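Local coordinates for fructuronate-tagaturonate epimerase UxaE from Cohnella laeviribosi in complex with 1 glycerol (Cohnella laeviribosi, PDB 6IL9), which probably catalyses the epimerisation that interconverts tagaturonate and fructuronate, using a zinc-binding TIM-barrel domain, at residues Glu198-Arg201 and Lys202-Leu206; Val243-Glu246 and Ala247-Met251; Ile252-Tyr255 and Glu256-Gln260. All blocks are in the same frame, centred on the assembly; numbering follows the deposited sequence.

Interaction 1: residues Glu198-Arg201 and Lys202-Leu206; sequences EVKR and KYEEL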
loop_
_atom_site.group_PDB
_atom_site.type_symbol
_atom_site.label_atom_id
_atom_site.label_comp_id
_atom_site.label_asym_id
_atom_site.label_seq_id
_atom_site.Cartn_x
_atom_site.Cartn_y
_atom_site.Cartn_z
ATOM N N GLU A 198 9.258 20.266 32.322
ATOM C CA GLU A 198 9.835 20.708 31.056
ATOM C C GLU A 198 8.766 20.856 29.975
ATOM O O GLU A 198 8.843 21.763 29.134
ATOM C CB GLU A 198 10.917 19.723 30.617
ATOM C CG GLU A 198 11.317 19.824 29.158
ATOM C CD GLU A 198 12.386 18.819 28.785
ATOM O OE1 GLU A 198 12.813 18.809 27.610
ATOM O OE2 GLU A 198 12.800 18.036 29.669
ATOM N N VAL A 199 7.770 19.962 29.965
ATOM C CA VAL A 199 6.613 20.151 29.090
ATOM C C VAL A 199 5.973 21.503 29.366
ATOM O O VAL A 199 5.766 22.312 28.454
ATOM C CB VAL A 199 5.596 19.008 29.269
ATOM C CG1 VAL A 199 4.213 19.457 28.809
ATOM C CG2 VAL A 199 6.040 17.775 28.517
ATOM N N LYS A 200 5.666 21.769 30.640
ATOM C CA LYS A 200 5.108 23.061 31.027
ATOM C C LYS A 200 6.012 24.218 30.612
ATOM O O LYS A 200 5.515 25.300 30.282
ATOM C CB LYS A 200 4.870 23.087 32.536
ATOM C CG LYS A 200 4.466 24.446 33.085
ATOM C CD LYS A 200 2.965 24.632 33.050
ATOM C CE LYS A 200 2.349 24.259 34.384
ATOM N NZ LYS A 200 2.894 25.102 35.483
ATOM N N ARG A 201 7.331 24.011 30.598
ATOM C CA ARG A 201 8.249 25.093 30.249
ATOM C C ARG A 201 8.254 25.352 28.746
ATOM O O ARG A 201 8.164 26.502 28.299
ATOM C CB ARG A 201 9.659 24.760 30.728
ATOM C CG ARG A 201 10.235 25.762 31.703
ATOM C CD ARG A 201 11.045 25.065 32.767
ATOM N NE ARG A 201 11.880 23.992 32.229
ATOM C CZ ARG A 201 12.112 22.851 32.869
ATOM N NH1 ARG A 201 12.878 21.913 32.324
ATOM N NH2 ARG A 201 11.559 22.646 34.054
ATOM N N LYS A 202 8.399 24.292 27.951
ATOM C CA LYS A 202 8.330 24.440 26.502
ATOM C C LYS A 202 6.957 24.946 26.080
ATOM O O LYS A 202 6.844 25.771 25.160
ATOM C CB LYS A 202 8.676 23.101 25.839
ATOM C CG LYS A 202 8.568 23.065 24.321
ATOM C CD LYS A 202 9.132 24.320 23.659
ATOM C CE LYS A 202 8.353 24.639 22.392
ATOM N NZ LYS A 202 7.336 25.715 22.593
ATOM N N TYR A 203 5.903 24.486 26.762
ATOM C CA TYR A 203 4.554 24.959 26.464
ATOM C C TYR A 203 4.430 26.463 26.679
ATOM O O TYR A 203 3.740 27.154 25.917
ATOM C CB TYR A 203 3.534 24.211 27.327
ATOM C CG TYR A 203 2.090 24.628 27.131
ATOM C CD1 TYR A 203 1.327 24.105 26.091
ATOM C CD2 TYR A 203 1.480 25.538 27.992
ATOM C CE1 TYR A 203 0.005 24.492 25.909
ATOM C CE2 TYR A 203 0.164 25.919 27.823
ATOM C CZ TYR A 203 -0.569 25.389 26.781
ATOM O OH TYR A 203 -1.872 25.773 26.610
ATOM N N GLU A 204 5.096 26.994 27.708
ATOM C CA GLU A 204 4.945 28.410 28.021
ATOM C C GLU A 204 5.668 29.313 27.027
ATOM O O GLU A 204 5.397 30.519 27.000
ATOM C CB GLU A 204 5.435 28.695 29.443
ATOM C CG GLU A 204 4.525 28.141 30.538
ATOM C CD GLU A 204 3.294 28.992 30.795
ATOM O OE1 GLU A 204 2.664 28.806 31.862
ATOM O OE2 GLU A 204 2.958 29.844 29.940
ATOM N N GLU A 205 6.575 28.769 26.216
ATOM C CA GLU A 205 7.193 29.544 25.145
ATOM C C GLU A 205 6.271 29.740 23.941
ATOM O O GLU A 205 6.609 30.518 23.040
ATOM C CB GLU A 205 8.495 28.875 24.697
ATOM C CG GLU A 205 9.463 28.619 25.835
ATOM C CD GLU A 205 10.817 28.141 25.366
ATOM O OE1 GLU A 205 11.788 28.269 26.143
ATOM O OE2 GLU A 205 10.919 27.643 24.223
ATOM N N LEU A 206 5.121 29.066 23.903
ATOM C CA LEU A 206 4.177 29.251 22.811
ATOM C C LEU A 206 3.484 30.612 22.922
ATOM O O LEU A 206 3.378 31.177 24.012
ATOM C CB LEU A 206 3.130 28.137 22.827
ATOM C CG LEU A 206 3.652 26.754 22.452
ATOM C CD1 LEU A 206 2.589 25.690 22.692
ATOM C CD2 LEU A 206 4.126 26.742 21.014
#
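Glu198 offers its carbonyl oxygen to the backbone N-H of Lys202 one turn further along helix 196-204; Lys202 N lies 2.8 Å from Glu198 O, and the N-H...O angle of 178° is almost straight. The extended carboxylate side chain of Glu198 is exposed, as suits a charged residue on the outer side of a surface helix. At Val199 the same i to i+4 pattern repeats, with Tyr203 N 2.8 Å from Val199 O. The carbonyl of Lys200 receives Glu204 N at 3.1 Å, but the donor stands 39° out of the carbonyl plane. Glu204 also presses its CG to 3.0 Å from Lys200 O, because CG stands opposite its own carbonyl carbon (chi1 -71°) and so faces back up the helix. A further bend at chi2 turns the carboxylate to the same side as the lysine, yet Lys200 NZ and Glu204 OE1 stay 5.2 Å apart, leaving at most a through-space attraction. Arg201 O is shared by two weak bonds, from the N-H groups of Glu204 (i+3) and Glu205 (i+4). Beyond this turn, Leu206 O accepts a bond from Arg211 NE, and Glu204 makes a weak, long ion pair with Arg211, tying the turn to helix 208-218. Tyr203 suits its buried place because its side chain rests on Met238 while its hydroxyl reaches Glu215 of that helix; Val199 also rests on Met238 and Lys202 on Leu242, so this short helix packs against helix 234-259.

Interaction 2: residues Val243-Glu246 and Ala247-Met251; sequences VYRE and AIQFM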
loop_
_atom_site.group_PDB
_atom_site.type_symbol
_atom_site.label_atom_id
_atom_site.label_comp_id
_atom_site.label_asym_id
_atom_site.label_seq_id
_atom_site.Cartn_x
_atom_site.Cartn_y
_atom_site.Cartn_z
ATOM N N VAL A 243 3.547 17.936 21.267
ATOM C CA VAL A 243 3.885 16.806 20.410
ATOM C C VAL A 243 3.313 16.998 19.009
ATOM O O VAL A 243 3.963 16.662 18.011
ATOM C CB VAL A 243 3.398 15.487 21.045
ATOM C CG1 VAL A 243 3.623 14.323 20.086
ATOM C CG2 VAL A 243 4.124 15.231 22.367
ATOM N N TYR A 244 2.096 17.538 18.909
ATOM C CA TYR A 244 1.313 17.442 17.687
ATOM C C TYR A 244 1.036 18.761 16.972
ATOM O O TYR A 244 0.632 18.715 15.805
ATOM C CB TYR A 244 -0.034 16.751 17.975
ATOM C CG TYR A 244 0.123 15.299 18.372
ATOM C CD1 TYR A 244 0.397 14.324 17.419
ATOM C CD2 TYR A 244 0.032 14.909 19.702
ATOM C CE1 TYR A 244 0.566 12.999 17.778
ATOM C CE2 TYR A 244 0.200 13.580 20.071
ATOM C CZ TYR A 244 0.464 12.634 19.102
ATOM O OH TYR A 244 0.635 11.317 19.455
ATOM N N ARG A 245 1.230 19.925 17.610
ATOM C CA ARG A 245 0.764 21.174 17.001
ATOM C C ARG A 245 1.417 21.417 15.646
ATOM O O ARG A 245 0.738 21.779 14.677
ATOM C CB ARG A 245 1.021 22.374 17.918
ATOM C CG ARG A 245 0.636 23.692 17.265
ATOM C CD ARG A 245 0.822 24.895 18.173
ATOM N NE ARG A 245 1.049 26.117 17.394
ATOM C CZ ARG A 245 0.096 26.822 16.787
ATOM N NH1 ARG A 245 -1.180 26.450 16.850
ATOM N NH2 ARG A 245 0.423 27.910 16.103
ATOM N N GLU A 246 2.740 21.240 15.560
ATOM C CA GLU A 246 3.415 21.493 14.291
ATOM C C GLU A 246 2.930 20.529 13.214
ATOM O O GLU A 246 2.793 20.909 12.045
ATOM C CB GLU A 246 4.930 21.396 14.475
ATOM C CG GLU A 246 5.719 21.696 13.215
ATOM C CD GLU A 246 7.223 21.603 13.432
ATOM O OE1 GLU A 246 7.667 21.711 14.600
ATOM O OE2 GLU A 246 7.958 21.428 12.433
ATOM N N ALA A 247 2.651 19.280 13.594
ATOM C CA ALA A 247 2.120 18.324 12.630
ATOM C C ALA A 247 0.718 18.716 12.178
ATOM O O ALA A 247 0.383 18.579 10.999
ATOM C CB ALA A 247 2.122 16.916 13.228
ATOM N N ILE A 248 -0.112 19.191 13.108
ATOM C CA ILE A 248 -1.459 19.648 12.761
ATOM C C ILE A 248 -1.385 20.802 11.774
ATOM O O ILE A 248 -2.116 20.842 10.777
ATOM C CB ILE A 248 -2.220 20.053 14.033
ATOM C CG1 ILE A 248 -2.484 18.823 14.906
ATOM C CG2 ILE A 248 -3.537 20.789 13.686
ATOM C CD1 ILE A 248 -2.932 19.185 16.318
ATOM N N GLN A 249 -0.503 21.767 12.044
ATOM C CA GLN A 249 -0.355 22.898 11.134
ATOM C C GLN A 249 0.057 22.429 9.750
ATOM O O GLN A 249 -0.392 22.983 8.738
ATOM C CB GLN A 249 0.667 23.884 11.692
ATOM C CG GLN A 249 0.222 24.547 12.957
ATOM C CD GLN A 249 -1.042 25.346 12.761
ATOM O OE1 GLN A 249 -2.045 25.130 13.449
ATOM N NE2 GLN A 249 -1.009 26.274 11.808
ATOM N N PHE A 250 0.902 21.400 9.694
ATOM C CA PHE A 250 1.368 20.854 8.426
ATOM C C PHE A 250 0.235 20.155 7.686
ATOM O O PHE A 250 0.110 20.294 6.465
ATOM C CB PHE A 250 2.538 19.897 8.687
ATOM C CG PHE A 250 3.108 19.260 7.444
ATOM C CD1 PHE A 250 3.660 20.036 6.432
ATOM C CD2 PHE A 250 3.116 17.879 7.308
ATOM C CE1 PHE A 250 4.193 19.447 5.294
ATOM C CE2 PHE A 250 3.644 17.279 6.171
ATOM C CZ PHE A 250 4.177 18.065 5.160
ATOM N N MET A 251 -0.598 19.403 8.414
ATOM C CA MET A 251 -1.783 18.793 7.818
ATOM C C MET A 251 -2.672 19.847 7.167
ATOM O O MET A 251 -3.100 19.699 6.015
ATOM C CB MET A 251 -2.572 18.025 8.891
ATOM C CG MET A 251 -1.864 16.830 9.532
ATOM S SD MET A 251 -2.614 16.280 11.116
ATOM C CE MET A 251 -1.223 15.373 11.784
HETATM O O HOH W 1 4.103 18.242 15.882
HETATM O O HOH W 2 -2.370 24.049 16.183
#
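Gln249 lays its amide over one face of the Arg245 guanidinium, the two planes stacked only 28° apart. Arg245 reaches that place with CG opposite its backbone N (chi1 176°) and a chain stretched out to NE, whereas Gln249 bends at chi2 to bring the amide back one turn. NH1 of Arg245 and OE1 of Gln249 remain 3.7 Å apart, and a water bridges them: it donates to OE1 at 3.0 Å and accepts a weak bond from NH1 at 2.8 Å. Long polar chains suit this strip because they can stand out from the helix, stack their flat ends and share a water. On another side, Ile248 turns CG1 opposite its carbonyl carbon (chi1 -67°), which sets CG1 3.2 Å from Tyr244 O and brings CD1 within 4.1 Å of Tyr244 CB. Helix 234-259, to which all this belongs, lies in the beta-alpha-beta crossover between barrel strands 178-182 and 267-271 of the TIM barrel. Tyr244 and Ile248 both touch the following barrel helix, 281-293, so an aromatic and a branched aliphatic residue fill the interface well. Cut back to an alanine, Ile248 would lose CG1, CG2 and CD1, which is likely to leave a gap beside Tyr244 CB and at Tyr214 and Glu290. Direct i to i+4 bonds run from Ile248, Gln249 and Phe250 back to Tyr244, Arg245 and Glu246. Where Ala247 would bond to Val243, a water intervenes, donating to Val243 O at 2.7 Å and accepting from Ala247 N at 2.9 Å; the small Ala247 side chain and Val243 both touch Ile187.

Interaction 3: residues Ile252-Tyr255 and Glu256-Gln260; sequences IYIY and EKYIQ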
loop_
_atom_site.group_PDB
_atom_site.type_symbol
_atom_site.label_atom_id
_atom_site.label_comp_id
_atom_site.label_asym_id
_atom_site.label_seq_id
_atom_site.Cartn_x
_atom_site.Cartn_y
_atom_site.Cartn_z
ATOM N N ILE A 252 -2.973 20.916 7.905
ATOM C CA ILE A 252 -3.866 21.950 7.394
ATOM C C ILE A 252 -3.257 22.617 6.166
ATOM O O ILE A 252 -3.948 22.867 5.174
ATOM C CB ILE A 252 -4.173 22.979 8.494
ATOM C CG1 ILE A 252 -4.959 22.312 9.625
ATOM C CG2 ILE A 252 -4.951 24.158 7.919
ATOM C CD1 ILE A 252 -4.825 23.023 10.965
ATOM N N TYR A 253 -1.960 22.920 6.227
ATOM C CA TYR A 253 -1.278 23.608 5.132
ATOM C C TYR A 253 -1.338 22.792 3.846
ATOM O O TYR A 253 -1.637 23.322 2.768
ATOM C CB TYR A 253 0.170 23.877 5.542
ATOM C CG TYR A 253 1.130 24.211 4.416
ATOM C CD1 TYR A 253 1.148 25.482 3.845
ATOM C CD2 TYR A 253 2.044 23.264 3.954
ATOM C CE1 TYR A 253 2.048 25.796 2.830
ATOM C CE2 TYR A 253 2.940 23.567 2.933
ATOM C CZ TYR A 253 2.933 24.833 2.376
ATOM O OH TYR A 253 3.822 25.143 1.368
ATOM N N ILE A 254 -1.064 21.493 3.947
ATOM C CA ILE A 254 -1.117 20.622 2.774
ATOM C C ILE A 254 -2.550 20.498 2.267
ATOM O O ILE A 254 -2.809 20.561 1.056
ATOM C CB ILE A 254 -0.514 19.245 3.111
ATOM C CG1 ILE A 254 0.996 19.355 3.387
ATOM C CG2 ILE A 254 -0.808 18.245 2.008
ATOM C CD1 ILE A 254 1.810 19.950 2.239
ATOM N N TYR A 255 -3.503 20.293 3.179
ATOM C CA TYR A 255 -4.897 20.179 2.755
ATOM C C TYR A 255 -5.329 21.411 1.963
ATOM O O TYR A 255 -5.910 21.298 0.875
ATOM C CB TYR A 255 -5.826 19.974 3.958
ATOM C CG TYR A 255 -7.255 19.916 3.473
ATOM C CD1 TYR A 255 -7.736 18.776 2.829
ATOM C CD2 TYR A 255 -8.105 21.014 3.593
ATOM C CE1 TYR A 255 -9.012 18.719 2.325
ATOM C CE2 TYR A 255 -9.404 20.964 3.090
ATOM C CZ TYR A 255 -9.848 19.811 2.466
ATOM O OH TYR A 255 -11.126 19.752 1.957
ATOM N N GLU A 256 -5.032 22.602 2.487
ATOM C CA GLU A 256 -5.500 23.813 1.829
ATOM C C GLU A 256 -4.726 24.096 0.547
ATOM O O GLU A 256 -5.312 24.580 -0.426
ATOM C CB GLU A 256 -5.413 24.998 2.795
ATOM C CG GLU A 256 -6.386 24.879 3.951
ATOM C CD GLU A 256 -6.209 25.958 5.017
ATOM O OE1 GLU A 256 -5.202 26.700 4.990
ATOM O OE2 GLU A 256 -7.095 26.062 5.892
ATOM N N LYS A 257 -3.431 23.778 0.515
ATOM C CA LYS A 257 -2.620 24.098 -0.661
ATOM C C LYS A 257 -2.890 23.137 -1.815
ATOM O O LYS A 257 -2.931 23.563 -2.977
ATOM C CB LYS A 257 -1.132 24.090 -0.299
ATOM C CG LYS A 257 -0.227 24.714 -1.376
ATOM C CD LYS A 257 1.209 24.919 -0.896
ATOM C CE LYS A 257 2.098 25.478 -2.018
ATOM N NZ LYS A 257 3.508 25.692 -1.554
ATOM N N TYR A 258 -3.095 21.846 -1.522
ATOM C CA TYR A 258 -3.061 20.803 -2.546
ATOM C C TYR A 258 -4.322 19.953 -2.650
ATOM O O TYR A 258 -4.665 19.526 -3.755
ATOM C CB TYR A 258 -1.874 19.863 -2.295
ATOM C CG TYR A 258 -0.535 20.527 -2.509
ATOM C CD1 TYR A 258 -0.165 20.985 -3.767
ATOM C CD2 TYR A 258 0.349 20.703 -1.457
ATOM C CE1 TYR A 258 1.048 21.598 -3.972
ATOM C CE2 TYR A 258 1.574 21.308 -1.649
ATOM C CZ TYR A 258 1.915 21.757 -2.911
ATOM O OH TYR A 258 3.137 22.360 -3.098
ATOM N N ILE A 259 -5.003 19.667 -1.549
ATOM C CA ILE A 259 -6.151 18.755 -1.604
ATOM C C ILE A 259 -7.427 19.492 -1.976
ATOM O O ILE A 259 -8.122 19.114 -2.922
ATOM C CB ILE A 259 -6.303 18.017 -0.257
ATOM C CG1 ILE A 259 -4.958 17.433 0.194
ATOM C CG2 ILE A 259 -7.397 16.941 -0.338
ATOM C CD1 ILE A 259 -4.403 16.363 -0.738
ATOM N N GLN A 260 -7.749 20.541 -1.212
ATOM C CA GLN A 260 -8.897 21.392 -1.496
ATOM C C GLN A 260 -8.879 21.885 -2.937
ATOM O O GLN A 260 -9.931 22.009 -3.574
ATOM C CB GLN A 260 -8.867 22.572 -0.525
ATOM C CG GLN A 260 -10.108 23.422 -0.408
ATOM C CD GLN A 260 -10.111 24.191 0.907
ATOM O OE1 GLN A 260 -11.106 24.216 1.627
ATOM N NE2 GLN A 260 -8.977 24.803 1.235
#
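Tyr255 spreads its ring across the branched side chain of Ile259, with CD1 3.5 Å from Ile259 CB and the two side chains crossing at about a right angle. With CG opposite its backbone N (chi1 178°), the ring also runs past Gln260, whose amide plane is inclined 53° to it. The backbone is consistent with this: Tyr255 O accepts Gln260 N at 2.9 Å along a nearly straight N-H...O of 170°, an i to i+5 bond that brings Gln260 within reach, and takes only a weak one from Ile259 N. This wider, pi-type turn comes after regular i to i+4 bonds from Glu256, Lys257 and Tyr258. Alongside, Ile254 sets CD1 4.0 Å from Tyr258 CD2, and Ile252 CG2 lies 3.5 Å from OE2 of Glu256, a carboxylate with a weak, long ion pair to Lys294. Tyr253 and the extended Lys257 run side by side, lysine CD passing 3.7 Å from CZ of the tyrosine before NZ donates to Tyr253 OH at 3.0 Å. Lys257 CG meanwhile sits over the centre of the Tyr258 ring. Glu165, the second shell, fixes these three polar ends, which long lysine and tyrosine side chains can bring to it: OE1 bonds Tyr253 OH, while OE2 takes a salt bridge from Lys257 NZ and a bond from Tyr258 OH, itself also bonded to Arg169. Helix 165-173 thus flanks this end of helix 234-259, with Ile254 and Tyr258 against Ile168; Tyr255 packs on the loop at Val296 and Asp297, and isoleucines suit the barrel side, where Ile254 and Ile259 meet Leu181 and Leu179 of strand 178-182.

Interactions 2 and 3 are consecutive lengths of helix 234-259, their centres about 13 Å apart, whereas interaction 1 lies on the separate helix 196-204, its centre about 16 Å from that of interaction 2. All three are partly buried, but interaction 3 has the most buried residues: two of its isoleucines reach a barrel strand, its tyrosines a flanking helix and a loop, and a carboxylate from helix 165-173 gathers its polar ends. Interaction 2 mixes an apolar side, facing the next barrel helix, with a hydrated arginine-glutamine strip. Interaction 1, furthest from the chain's centre, is mainly backbone bonding, with charged residues on its exposed side and Val199 and Tyr203 turned inward. Helix 208-218 contacts interactions 1 and 2.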